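Local coordinates for DNA annealing helicase and endonuclease ZRANB3 (Homo sapiens, PDB 5MKW), which anneals DNA strands as an ATP-dependent helicase and cuts DNA as an endonuclease at stalled replication forks, its HNH nuclease domain being the part described here, at residues A[21-26]-A[94-99]. Numbering follows the deposited sequence.
Sequences QLCNVN and TLCTVC. With ZN (zinc ion), chain C.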
loop_
_atom_site.group_PDB
_atom_site.type_symbol
_atom_site.label_atom_id
_atom_site.label_comp_id
_atom_site.label_asym_id
_atom_site.label_seq_id
_atom_site.Cartn_x
_atom_site.Cartn_y
_atom_site.Cartn_z
ATOM N N GLN A 21 -1.410 -2.626 9.004
ATOM C CA GLN A 21 -0.886 -3.257 10.214
ATOM C C GLN A 21 0.216 -2.443 10.866
ATOM O O GLN A 21 0.571 -2.719 11.996
ATOM C CB GLN A 21 -0.405 -4.660 9.909
ATOM C CG GLN A 21 -1.514 -5.564 9.440
ATOM C CD GLN A 21 -2.658 -5.670 10.474
ATOM O OE1 GLN A 21 -2.488 -6.253 11.531
ATOM N NE2 GLN A 21 -3.814 -5.108 10.153
ATOM N N LEU A 22 0.679 -1.389 10.190
ATOM C CA LEU A 22 1.671 -0.472 10.771
ATOM C C LEU A 22 1.046 0.746 11.426
ATOM O O LEU A 22 1.449 1.102 12.525
ATOM C CB LEU A 22 2.712 -0.037 9.745
ATOM C CG LEU A 22 3.480 -1.197 9.116
ATOM C CD1 LEU A 22 4.607 -0.740 8.217
ATOM C CD2 LEU A 22 3.985 -2.169 10.185
ATOM N N CYS A 23 0.106 1.408 10.743
ATOM C CA CYS A 23 -0.439 2.658 11.230
ATOM C C CYS A 23 -1.924 2.595 11.582
ATOM O O CYS A 23 -2.445 3.542 12.144
ATOM C CB CYS A 23 -0.196 3.778 10.204
ATOM S SG CYS A 23 -1.296 3.706 8.781
ATOM N N ASN A 24 -2.566 1.485 11.253
ATOM C CA ASN A 24 -3.930 1.128 11.639
ATOM C C ASN A 24 -5.028 1.991 11.022
ATOM O O ASN A 24 -6.185 1.907 11.411
ATOM C CB ASN A 24 -4.054 0.905 13.148
ATOM C CG ASN A 24 -3.081 -0.160 13.633
ATOM O OD1 ASN A 24 -3.025 -1.292 13.096
ATOM N ND2 ASN A 24 -2.182 0.252 14.523
ATOM N N VAL A 25 -4.711 2.645 9.925
ATOM C CA VAL A 25 -5.779 3.238 9.162
ATOM C C VAL A 25 -6.643 2.179 8.518
ATOM O O VAL A 25 -6.171 1.080 8.156
ATOM C CB VAL A 25 -5.295 4.270 8.120
ATOM C CG1 VAL A 25 -4.575 5.402 8.826
ATOM C CG2 VAL A 25 -4.451 3.621 7.029
ATOM N N ASN A 26 -7.927 2.477 8.398
ATOM C CA ASN A 26 -8.814 1.551 7.695
ATOM C C ASN A 26 -8.907 1.944 6.225
ATOM O O ASN A 26 -9.710 2.802 5.833
ATOM C CB ASN A 26 -10.218 1.479 8.321
ATOM C CG ASN A 26 -11.038 0.365 7.698
ATOM O OD1 ASN A 26 -10.852 -0.026 6.536
ATOM N ND2 ASN A 26 -11.875 -0.216 8.492
ATOM N N THR A 94 -1.268 -6.432 5.452
ATOM C CA THR A 94 -1.857 -5.290 4.819
ATOM C C THR A 94 -1.111 -4.050 5.240
ATOM O O THR A 94 -0.875 -3.805 6.441
ATOM C CB THR A 94 -3.343 -5.169 5.269
ATOM O OG1 THR A 94 -4.050 -6.377 4.934
ATOM C CG2 THR A 94 -3.994 -4.007 4.583
ATOM N N LEU A 95 -0.741 -3.266 4.240
ATOM C CA LEU A 95 -0.203 -1.919 4.442
ATOM C C LEU A 95 -1.065 -0.938 3.662
ATOM O O LEU A 95 -1.423 -1.199 2.497
ATOM C CB LEU A 95 1.243 -1.812 3.909
ATOM C CG LEU A 95 2.363 -2.657 4.520
ATOM C CD1 LEU A 95 3.702 -2.304 3.884
ATOM C CD2 LEU A 95 2.448 -2.477 6.022
ATOM N N CYS A 96 -1.340 0.231 4.238
ATOM C CA CYS A 96 -1.869 1.306 3.448
ATOM C C CYS A 96 -0.790 1.718 2.414
ATOM O O CYS A 96 0.413 1.376 2.524
ATOM C CB CYS A 96 -2.258 2.510 4.340
ATOM S SG CYS A 96 -0.874 3.447 4.984
ATOM N N THR A 97 -1.212 2.455 1.396
ATOM C CA THR A 97 -0.286 2.788 0.319
ATOM C C THR A 97 0.797 3.785 0.718
ATOM O O THR A 97 1.851 3.776 0.145
ATOM C CB THR A 97 -1.035 3.218 -0.943
ATOM O OG1 THR A 97 -2.147 4.057 -0.585
ATOM C CG2 THR A 97 -1.537 1.942 -1.667
ATOM N N VAL A 98 0.562 4.588 1.743
ATOM C CA VAL A 98 1.562 5.506 2.244
ATOM C C VAL A 98 2.665 4.713 2.978
ATOM O O VAL A 98 3.844 4.871 2.714
ATOM C CB VAL A 98 0.935 6.581 3.155
ATOM C CG1 VAL A 98 2.003 7.333 3.947
ATOM C CG2 VAL A 98 0.101 7.566 2.331
ATOM N N CYS A 99 2.273 3.798 3.834
ATOM C CA CYS A 99 3.278 2.907 4.440
ATOM C C CYS A 99 4.007 2.022 3.412
ATOM O O CYS A 99 5.187 1.713 3.547
ATOM C CB CYS A 99 2.626 2.023 5.493
ATOM S SG CYS A 99 2.074 2.939 6.974
HETATM ZN ZN ZN C . -0.198 2.604 7.077
#
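Cys23 and Cys96 both hold SG between the backbone N and the carbonyl carbon (chi1 76° and 73°), whereas Cys99 sets SG anti to its carbonyl carbon (chi1 -69°), and the three thiolates thereby converge on one zinc ion. From the loop 21-26, Cys23 SG binds Zn at 2.3 Å; from the end of strand 92-96 and the first turn of helix 97-118, Cys96 SG binds Zn at 2.4 Å and Cys99 SG binds Zn at 2.3 Å. Cys20 supplies the fourth sulfur. Cys96 is also the N-cap of that helix: its SG accepts a nearly straight N-H...S capping hydrogen bond from Cys99 N (3.4 Å), so one sulfur serves metal and helix start, and the N-H probably tempers its negative charge. Beside the metal, Gln21 N donates a hydrogen bond to Thr94 O (2.9 Å), reaching the oxygen from above the carbonyl plane. Leu22 and Leu95 cross obliquely on one flank, where the Leu95 CD2 methyl meets both CG and CD1 of Leu22, each at 3.5 Å. On another, the CG2 branch of Val25 rests on Cys96 CB at 3.6 Å, and Trp50 touches both residues. Thr94 OG1 is hydrogen-bonded to Glu16 OE1 of helix 5-16. Cys20/Cys23 and Cys96/Cys99 thus form a Cys4 zinc site, probably structural, of the kind found in many HNH endonucleases, here joining the loop between helices 5-16 and 27-36 to the strand-helix junction of the nuclease fold.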